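Local structure of 6-phosphofructokinase isozyme 2 (3UQD) at residues S15-P20 and R29-V34; F35-G40 and E67-L72; I42-A47 and A254-V259. The protein catalyses the ATP-dependent, magnesium-requiring phosphorylation of fructose 6-phosphate to fructose 1,6-bisphosphate, the committing step of glycolysis, and works as a homodimer. One frame throughout, in Å; residues are numbered along the deposited sequence.

Interaction 1. Residues S15-P20 and R29-V34; sequences SATITP and RCTAPV. With FBP (1,6-di-O-phosphono-beta-D-fructofuranose), chain N.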
# COMPACT_ATOMS: atom_id res chain seq x y z
N SER A 15 3.17 7.73 -21.82
CA SER A 15 3.41 6.33 -22.14
C SER A 15 2.67 5.42 -21.16
O SER A 15 2.61 5.69 -19.96
CB SER A 15 4.91 6.03 -22.13
OG SER A 15 5.45 6.30 -20.85
N ALA A 16 2.09 4.35 -21.68
CA ALA A 16 1.32 3.43 -20.86
C ALA A 16 1.91 2.03 -20.99
O ALA A 16 2.16 1.56 -22.10
CB ALA A 16 -0.14 3.43 -21.28
N THR A 17 2.13 1.37 -19.85
CA THR A 17 2.69 0.03 -19.83
C THR A 17 1.88 -0.90 -18.92
O THR A 17 1.09 -0.44 -18.10
CB THR A 17 4.15 0.04 -19.37
OG1 THR A 17 4.68 -1.29 -19.42
CG2 THR A 17 4.27 0.57 -17.95
N ILE A 18 2.07 -2.20 -19.08
CA ILE A 18 1.37 -3.19 -18.26
C ILE A 18 2.35 -4.11 -17.52
O ILE A 18 3.32 -4.59 -18.10
CB ILE A 18 0.40 -4.04 -19.12
CG1 ILE A 18 -0.72 -3.17 -19.70
CG2 ILE A 18 -0.21 -5.18 -18.31
CD1 ILE A 18 -1.73 -3.94 -20.53
N THR A 19 2.09 -4.34 -16.24
CA THR A 19 2.93 -5.23 -15.44
C THR A 19 2.06 -6.12 -14.55
O THR A 19 1.03 -5.68 -14.05
CB THR A 19 3.98 -4.43 -14.62
OG1 THR A 19 5.00 -5.32 -14.15
CG2 THR A 19 3.34 -3.72 -13.44
N PRO A 20 2.46 -7.39 -14.38
CA PRO A 20 1.58 -8.34 -13.67
C PRO A 20 1.43 -8.02 -12.19
O PRO A 20 0.32 -8.13 -11.65
CB PRO A 20 2.29 -9.68 -13.87
CG PRO A 20 3.71 -9.34 -14.14
CD PRO A 20 3.68 -8.04 -14.89
N ARG A 29 8.78 -6.40 -14.51
CA ARG A 29 8.84 -6.52 -15.97
C ARG A 29 7.61 -5.91 -16.62
O ARG A 29 6.48 -6.33 -16.37
CB ARG A 29 8.99 -7.99 -16.37
CG ARG A 29 10.23 -8.69 -15.81
CD ARG A 29 11.51 -8.28 -16.56
NE ARG A 29 12.71 -8.81 -15.90
CZ ARG A 29 13.95 -8.51 -16.26
NH1 ARG A 29 14.18 -7.69 -17.28
NH2 ARG A 29 14.98 -9.04 -15.61
N CYS A 30 7.83 -4.90 -17.45
CA CYS A 30 6.74 -4.15 -18.07
C CYS A 30 6.74 -4.33 -19.59
O CYS A 30 7.79 -4.53 -20.20
CB CYS A 30 6.86 -2.67 -17.72
SG CYS A 30 6.61 -2.28 -15.98
N THR A 31 5.56 -4.26 -20.19
CA THR A 31 5.44 -4.43 -21.63
C THR A 31 5.83 -3.14 -22.36
O THR A 31 5.91 -2.07 -21.74
CB THR A 31 4.02 -4.83 -22.06
OG1 THR A 31 3.12 -3.76 -21.79
CG2 THR A 31 3.57 -6.07 -21.29
N ALA A 32 6.09 -3.26 -23.65
CA ALA A 32 6.50 -2.12 -24.46
C ALA A 32 5.43 -1.05 -24.42
O ALA A 32 4.26 -1.33 -24.69
CB ALA A 32 6.79 -2.55 -25.88
N PRO A 33 5.82 0.18 -24.08
CA PRO A 33 4.87 1.27 -23.79
C PRO A 33 4.08 1.76 -25.00
O PRO A 33 4.63 1.93 -26.08
CB PRO A 33 5.77 2.38 -23.25
CG PRO A 33 7.10 2.10 -23.84
CD PRO A 33 7.22 0.61 -23.92
N VAL A 34 2.78 1.97 -24.79
CA VAL A 34 1.92 2.61 -25.78
C VAL A 34 1.92 4.11 -25.50
O VAL A 34 2.04 4.53 -24.35
CB VAL A 34 0.47 2.07 -25.68
CG1 VAL A 34 -0.40 2.66 -26.78
CG2 VAL A 34 0.47 0.55 -25.76
P1 FBP N . 20.23 -5.15 -11.09
O1P FBP N . 20.23 -6.32 -12.05
O2P FBP N . 19.07 -5.26 -10.15
O3P FBP N . 21.57 -5.13 -10.23
O1 FBP N . 20.11 -3.76 -11.85
C1 FBP N . 20.91 -3.48 -13.00
C2 FBP N . 20.21 -3.14 -14.29
O2 FBP N . 21.10 -3.41 -15.33
C3 FBP N . 19.65 -1.79 -14.40
O3 FBP N . 20.64 -0.88 -14.65
C4 FBP N . 18.80 -1.97 -15.54
O4 FBP N . 17.83 -0.97 -15.60
C5 FBP N . 18.20 -3.25 -15.27
O5 FBP N . 19.11 -3.96 -14.44
C6 FBP N . 17.98 -4.06 -16.47
O6 FBP N . 17.31 -5.27 -16.21
P2 FBP N . 17.56 -6.57 -17.06
O4P FBP N . 16.64 -6.50 -18.26
O5P FBP N . 19.07 -6.55 -17.58
O6P FBP N . 17.27 -7.80 -16.22
O HOH W 1 2.00 -1.53 -23.39

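Interaction 2. Residues F35-G40 and E67-L72; sequences FEPGGG and EHLVSL. With F6P (6-O-phosphono-beta-D-fructofuranose), chain F.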
# COMPACT_ATOMS: atom_id res chain seq x y z
N PHE A 35 1.79 4.93 -26.54
CA PHE A 35 1.86 6.37 -26.37
C PHE A 35 0.54 7.07 -26.71
O PHE A 35 -0.25 6.56 -27.51
CB PHE A 35 2.98 6.96 -27.23
CG PHE A 35 4.34 6.40 -26.92
CD1 PHE A 35 4.75 5.20 -27.49
CD2 PHE A 35 5.21 7.07 -26.09
CE1 PHE A 35 6.01 4.68 -27.22
CE2 PHE A 35 6.47 6.56 -25.81
CZ PHE A 35 6.87 5.36 -26.38
N GLU A 36 0.32 8.22 -26.10
CA GLU A 36 -0.85 9.05 -26.40
C GLU A 36 -0.59 10.48 -25.94
O GLU A 36 0.30 10.72 -25.12
CB GLU A 36 -2.11 8.49 -25.73
CG GLU A 36 -2.27 8.87 -24.28
CD GLU A 36 -3.60 8.39 -23.71
OE1 GLU A 36 -4.31 7.64 -24.41
OE2 GLU A 36 -3.93 8.77 -22.57
N PRO A 37 -1.34 11.46 -26.49
CA PRO A 37 -1.11 12.86 -26.12
C PRO A 37 -1.52 13.16 -24.68
O PRO A 37 -2.52 12.62 -24.20
CB PRO A 37 -2.00 13.63 -27.10
CG PRO A 37 -2.23 12.69 -28.24
CD PRO A 37 -2.31 11.34 -27.60
N GLY A 38 -0.76 14.03 -24.02
CA GLY A 38 -1.03 14.37 -22.63
C GLY A 38 -0.95 15.86 -22.38
O GLY A 38 -0.34 16.60 -23.15
N GLY A 39 -1.56 16.31 -21.28
CA GLY A 39 -1.66 17.73 -21.00
C GLY A 39 -3.12 18.17 -20.99
O GLY A 39 -3.93 17.65 -21.76
N GLY A 40 -3.45 19.12 -20.12
CA GLY A 40 -4.83 19.48 -19.86
C GLY A 40 -5.54 20.07 -21.06
O GLY A 40 -6.61 19.60 -21.45
N GLU A 67 7.91 15.86 -31.18
CA GLU A 67 7.48 15.44 -32.51
C GLU A 67 6.55 14.23 -32.41
O GLU A 67 5.58 14.11 -33.15
CB GLU A 67 8.69 15.12 -33.38
CG GLU A 67 9.62 16.31 -33.60
CD GLU A 67 10.93 15.92 -34.27
OE1 GLU A 67 11.91 16.70 -34.17
OE2 GLU A 67 10.98 14.84 -34.90
N HIS A 68 6.87 13.35 -31.48
CA HIS A 68 6.08 12.16 -31.21
C HIS A 68 4.68 12.57 -30.74
O HIS A 68 3.69 11.97 -31.14
CB HIS A 68 6.78 11.31 -30.15
CG HIS A 68 6.28 9.90 -30.06
ND1 HIS A 68 5.11 9.49 -30.67
CD2 HIS A 68 6.78 8.81 -29.43
CE1 HIS A 68 4.92 8.20 -30.43
NE2 HIS A 68 5.92 7.77 -29.68
N LEU A 69 4.63 13.60 -29.90
CA LEU A 69 3.36 14.11 -29.40
C LEU A 69 2.53 14.71 -30.55
O LEU A 69 1.34 14.41 -30.70
CB LEU A 69 3.60 15.16 -28.32
CG LEU A 69 2.40 16.01 -27.92
CD1 LEU A 69 1.28 15.13 -27.41
CD2 LEU A 69 2.78 17.07 -26.89
N VAL A 70 3.18 15.55 -31.35
CA VAL A 70 2.53 16.19 -32.49
C VAL A 70 2.00 15.16 -33.48
O VAL A 70 0.89 15.30 -33.99
CB VAL A 70 3.50 17.15 -33.20
CG1 VAL A 70 2.91 17.64 -34.52
CG2 VAL A 70 3.85 18.32 -32.28
N SER A 71 2.78 14.12 -33.74
CA SER A 71 2.38 13.07 -34.65
C SER A 71 1.13 12.34 -34.15
O SER A 71 0.25 12.00 -34.93
CB SER A 71 3.53 12.07 -34.86
OG SER A 71 3.11 10.96 -35.64
N LEU A 72 1.07 12.11 -32.84
CA LEU A 72 -0.05 11.40 -32.25
C LEU A 72 -1.35 12.19 -32.39
O LEU A 72 -2.41 11.63 -32.65
CB LEU A 72 0.22 11.06 -30.78
CG LEU A 72 1.27 9.97 -30.56
CD1 LEU A 72 1.70 9.93 -29.10
CD2 LEU A 72 0.74 8.60 -31.01
O1 F6P F . -5.91 14.10 -17.02
C1 F6P F . -4.67 13.46 -17.19
C2 F6P F . -3.62 14.46 -17.66
O2 F6P F . -4.27 15.62 -18.24
C3 F6P F . -2.66 13.86 -18.68
O3 F6P F . -2.92 14.39 -19.96
C4 F6P F . -1.27 14.27 -18.22
O4 F6P F . -0.43 13.14 -18.11
C5 F6P F . -1.46 14.94 -16.88
O5 F6P F . -2.83 14.88 -16.55
C6 F6P F . -1.07 16.41 -16.97
O6 F6P F . 0.00 16.74 -16.12
P F6P F . -0.18 17.94 -15.05
O1P F6P F . -0.96 19.05 -15.72
O2P F6P F . 1.19 18.48 -14.72
O3P F6P F . -0.88 17.46 -13.81

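Interaction 3. Residues I42-A47 and A254-V259; sequences INVARA and AGDSMV. With ATP (adenosine-5'-triphosphate), chain E; F6P (6-O-phosphono-beta-D-fructofuranose), chain F.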
# COMPACT_ATOMS: atom_id res chain seq x y z
N ILE A 42 -4.60 19.97 -24.13
CA ILE A 42 -4.55 19.01 -25.23
C ILE A 42 -5.69 18.00 -25.10
O ILE A 42 -6.36 17.68 -26.07
CB ILE A 42 -3.17 18.32 -25.31
CG1 ILE A 42 -2.16 19.26 -25.98
CG2 ILE A 42 -3.26 17.01 -26.08
CD1 ILE A 42 -0.72 18.81 -25.88
N ASN A 43 -5.92 17.51 -23.89
CA ASN A 43 -7.02 16.58 -23.64
C ASN A 43 -8.39 17.22 -23.81
O ASN A 43 -9.32 16.55 -24.26
CB ASN A 43 -6.89 15.94 -22.26
CG ASN A 43 -5.76 14.93 -22.20
OD1 ASN A 43 -5.36 14.37 -23.22
ND2 ASN A 43 -5.22 14.71 -21.00
N VAL A 44 -8.51 18.49 -23.45
CA VAL A 44 -9.75 19.23 -23.72
C VAL A 44 -10.03 19.25 -25.22
O VAL A 44 -11.15 18.98 -25.65
CB VAL A 44 -9.68 20.68 -23.20
CG1 VAL A 44 -10.83 21.50 -23.78
CG2 VAL A 44 -9.70 20.70 -21.68
N ALA A 45 -9.01 19.55 -26.02
CA ALA A 45 -9.15 19.58 -27.47
C ALA A 45 -9.49 18.21 -28.05
O ALA A 45 -10.31 18.10 -28.96
CB ALA A 45 -7.89 20.15 -28.11
N ARG A 46 -8.87 17.16 -27.52
CA ARG A 46 -9.18 15.79 -27.93
C ARG A 46 -10.64 15.41 -27.63
O ARG A 46 -11.31 14.78 -28.44
CB ARG A 46 -8.22 14.80 -27.27
CG ARG A 46 -6.77 14.92 -27.74
CD ARG A 46 -5.83 14.04 -26.90
NE ARG A 46 -6.04 12.62 -27.16
CZ ARG A 46 -6.03 11.67 -26.23
NH1 ARG A 46 -5.83 11.99 -24.96
NH2 ARG A 46 -6.23 10.41 -26.57
N ALA A 47 -11.12 15.78 -26.45
CA ALA A 47 -12.49 15.46 -26.06
C ALA A 47 -13.48 16.22 -26.93
O ALA A 47 -14.53 15.68 -27.29
CB ALA A 47 -12.72 15.76 -24.60
N ALA A 254 -11.86 12.28 -16.79
CA ALA A 254 -13.18 12.83 -16.47
C ALA A 254 -13.18 14.35 -16.41
O ALA A 254 -14.06 15.01 -16.96
CB ALA A 254 -13.70 12.24 -15.16
N GLY A 255 -12.17 14.91 -15.74
CA GLY A 255 -12.03 16.36 -15.64
C GLY A 255 -11.95 17.06 -16.99
O GLY A 255 -12.74 17.97 -17.26
N ASP A 256 -11.01 16.64 -17.83
CA ASP A 256 -10.78 17.28 -19.13
C ASP A 256 -11.94 17.05 -20.11
O ASP A 256 -12.20 17.88 -20.99
CB ASP A 256 -9.46 16.79 -19.74
CG ASP A 256 -8.24 17.30 -18.98
OD1 ASP A 256 -8.28 18.44 -18.47
OD2 ASP A 256 -7.23 16.56 -18.91
N SER A 257 -12.61 15.91 -19.98
CA SER A 257 -13.77 15.61 -20.81
C SER A 257 -14.93 16.54 -20.49
O SER A 257 -15.60 17.05 -21.40
CB SER A 257 -14.23 14.16 -20.61
OG SER A 257 -13.26 13.25 -21.10
N MET A 258 -15.18 16.76 -19.20
CA MET A 258 -16.20 17.70 -18.77
C MET A 258 -15.94 19.10 -19.32
O MET A 258 -16.79 19.69 -19.98
CB MET A 258 -16.29 17.72 -17.24
CG MET A 258 -17.13 18.86 -16.69
SD MET A 258 -17.43 18.68 -14.92
CE MET A 258 -18.95 17.75 -14.94
N VAL A 259 -14.75 19.63 -19.06
CA VAL A 259 -14.35 20.94 -19.57
C VAL A 259 -14.46 21.02 -21.09
O VAL A 259 -14.90 22.04 -21.64
CB VAL A 259 -12.92 21.31 -19.12
CG1 VAL A 259 -12.40 22.54 -19.87
CG2 VAL A 259 -12.89 21.55 -17.62
PG ATP E . -9.67 15.05 -12.92
O1G ATP E . -9.65 14.00 -14.03
O2G ATP E . -8.84 16.18 -13.43
O3G ATP E . -9.12 14.51 -11.62
PB ATP E . -11.65 16.52 -11.64
O1B ATP E . -11.07 17.92 -11.97
O2B ATP E . -11.19 16.07 -10.21
O3B ATP E . -11.15 15.45 -12.72
PA ATP E . -14.13 15.42 -11.14
O1A ATP E . -13.32 14.39 -10.38
O2A ATP E . -15.23 16.00 -10.25
O3A ATP E . -13.23 16.52 -11.70
O5' ATP E . -14.79 14.65 -12.40
C5' ATP E . -15.56 15.38 -13.29
C4' ATP E . -16.81 14.79 -13.74
O4' ATP E . -16.54 13.42 -14.10
C3' ATP E . -17.78 14.67 -12.64
O3' ATP E . -18.50 15.83 -12.48
C2' ATP E . -18.62 13.57 -13.11
O2' ATP E . -19.44 14.01 -14.12
C1' ATP E . -17.62 12.62 -13.67
N9 ATP E . -17.18 11.65 -12.68
C8 ATP E . -16.03 11.73 -11.98
N7 ATP E . -15.98 10.66 -11.15
C5 ATP E . -17.08 9.91 -11.34
C6 ATP E . -17.54 8.70 -10.79
N6 ATP E . -16.74 7.98 -9.74
N1 ATP E . -18.72 8.21 -11.21
C2 ATP E . -19.45 8.83 -12.15
N3 ATP E . -19.02 9.98 -12.69
C4 ATP E . -17.86 10.53 -12.32
O1 F6P F . -5.91 14.10 -17.02
C1 F6P F . -4.67 13.46 -17.19
C2 F6P F . -3.62 14.46 -17.66
O2 F6P F . -4.27 15.62 -18.24
C3 F6P F . -2.66 13.86 -18.68
O3 F6P F . -2.92 14.39 -19.96
C4 F6P F . -1.27 14.27 -18.22
O4 F6P F . -0.43 13.14 -18.11
C5 F6P F . -1.46 14.94 -16.88
O5 F6P F . -2.83 14.88 -16.55
C6 F6P F . -1.07 16.41 -16.97
O6 F6P F . 0.00 16.74 -16.12
P F6P F . -0.18 17.94 -15.05
O1P F6P F . -0.96 19.05 -15.72
O2P F6P F . 1.19 18.48 -14.72
O3P F6P F . -0.88 17.46 -13.81

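Interaction 1. Residues S15-P20 and R29-V34
A16 and V34 form the one regular bridge between strand 15-19 and the chain that returns beside it, an antiparallel hydrogen-bonded pair. The amide N of A16 reaches the carbonyl O of V34 at 2.7 Å, and V34 N answers to A16 O at 2.8 Å, both donors in the plane of the carbonyl they meet. Beyond this pair the chain 30-33 is irregular, and threonine hydroxyls take over part of the pairing. T17 illustrates the exchange. Its CB stands 3.6 Å from T31 O. From there the OG1 branch, turned anti to the backbone N (chi1 -178°), donates to T31 O at 2.7 Å, its approach tilted 19° from the carbonyl plane, and passes close to C30 CB on the way. CG2 lies more loosely beside CB and SG of the same C30. One residue on, T31 N returns a backbone bond to I18 O, while T31 OG1 receives only a weak one from I18 N. A water joins T31 OG1 to A32 O and, weakly, to A16 O, filling in where the strand geometry lapses. Nearer the far end, T19 CB rests 3.7 Å from C30 SG. The R29 side chain leads off from this pairing: bent at chi2 (-76°), it presents NH1 and NH2 to the 6-phosphate of FBP, NH1 to O4P at 2.9 Å and NH2 to O6P at 2.7 Å. That sugar is held by D14, R90, N92 and S139 of the second subunit, and the R29 backbone joins a parallel ladder with the same chain. This is the lid sheet of the PfkB family, serving in the dimer as a clasp that lends its arginine to the neighbouring active site.

Interaction 2. Residues F35-G40 and E67-L72
The junction between the lid sheet and the alpha/beta core is the setting here: F35 and P37, on edge strand 34-38, pack against H68, L69 and L72 of helix 63-75. Strand and helix run almost perpendicular, at 92°, with axes 7.5 Å apart. H68 brings NE2 over one face of the F35 ring, 3.4 Å above its plane and offset toward the rim; the two rings are inclined at 44°, an oblique aromatic pair. On the next turn L72 sends CD1 to F35 CB at 3.7 Å, and its CB meets P37 CG at 3.9 Å. At chi1 166° L69 swings away from its own amide, taking CD1 to P37 CB at 3.6 Å. L13 of the neighbouring strand touches F35, H68 and L72, extending this packed layer. An alanine in place of F35 is likely to leave H68 NE2 without its ring face and the imidazole freer to turn. Past the packed residues, G39 N donates to F6P O3 at 2.7 Å, at backbone angles where a CB would jam against the preceding carbonyl. Such a glycine run, with G39 at the N-cap of the next helix beside the sugar, is a hallmark of PfkB sugar kinases.

Interaction 3. Residues I42-A47 and A254-V259
Helices 42-47 and 254-259 cross at -59° with axes 7.9 Å apart, and V44 and D256 lie close, their CA atoms 5.1 Å from each other. The apolar part is buried. V44 CG2 fits against V259 CG1 at 3.7 Å and against the carbonyl O of D256, while A47 sets its methyl on S257 CA at 3.9 Å. Toward the substrate, N43 holds CG opposite its carbonyl carbon (chi1 -72°), which turns the amide to the D256 side, amide and carboxylate planes 49° apart; N43 ND2 gives D256 OD2 a weak bond of 3.4 Å. The same ND2 also bonds weakly to F6P O2 and O3. Its rotation is set from behind: R46 NH1 donates at 3.0 Å to N43 OD1, which lies in the guanidinium plane, so the amide nitrogen is left facing the sugar; a salt bridge to E76 anchors R46 in turn. D256 OD2 receives weak bonds from F6P O2 and O1. At the start of the second helix, G255 N donates to ATP O1G at 3.2 Å, and a CB on this glycine would clash with O2G. With F6P O1, the hydroxyl to be phosphorylated, beside D256 and the gamma-phosphate bound at the helix N terminus, the chemistry is consistent with D256 acting as catalytic base and the helix end as an anion hole, as in related ribokinase-fold enzymes.

How the interactions relate
From the N terminus, interaction 1 closes first: strand 12-19 leaves the core, and the chain turns back through strand 27-29 and then lies down beside 15-20. Interaction 2 opens directly after, on the continuation of the same edge strand, and S15 CB touches F35 CE2 where they adjoin. Its loop to helix 63-75 crosses that of interaction 3, which opens inside it at helix 40-50 and closes some two hundred residues later at helix 254-267. Strand 34-38 runs straight into helix 40-50, so P37 packs on I42. Interactions 2 and 3 converge on F6P, while interaction 1 carries the sheet to the second subunit, where R29 meets FBP.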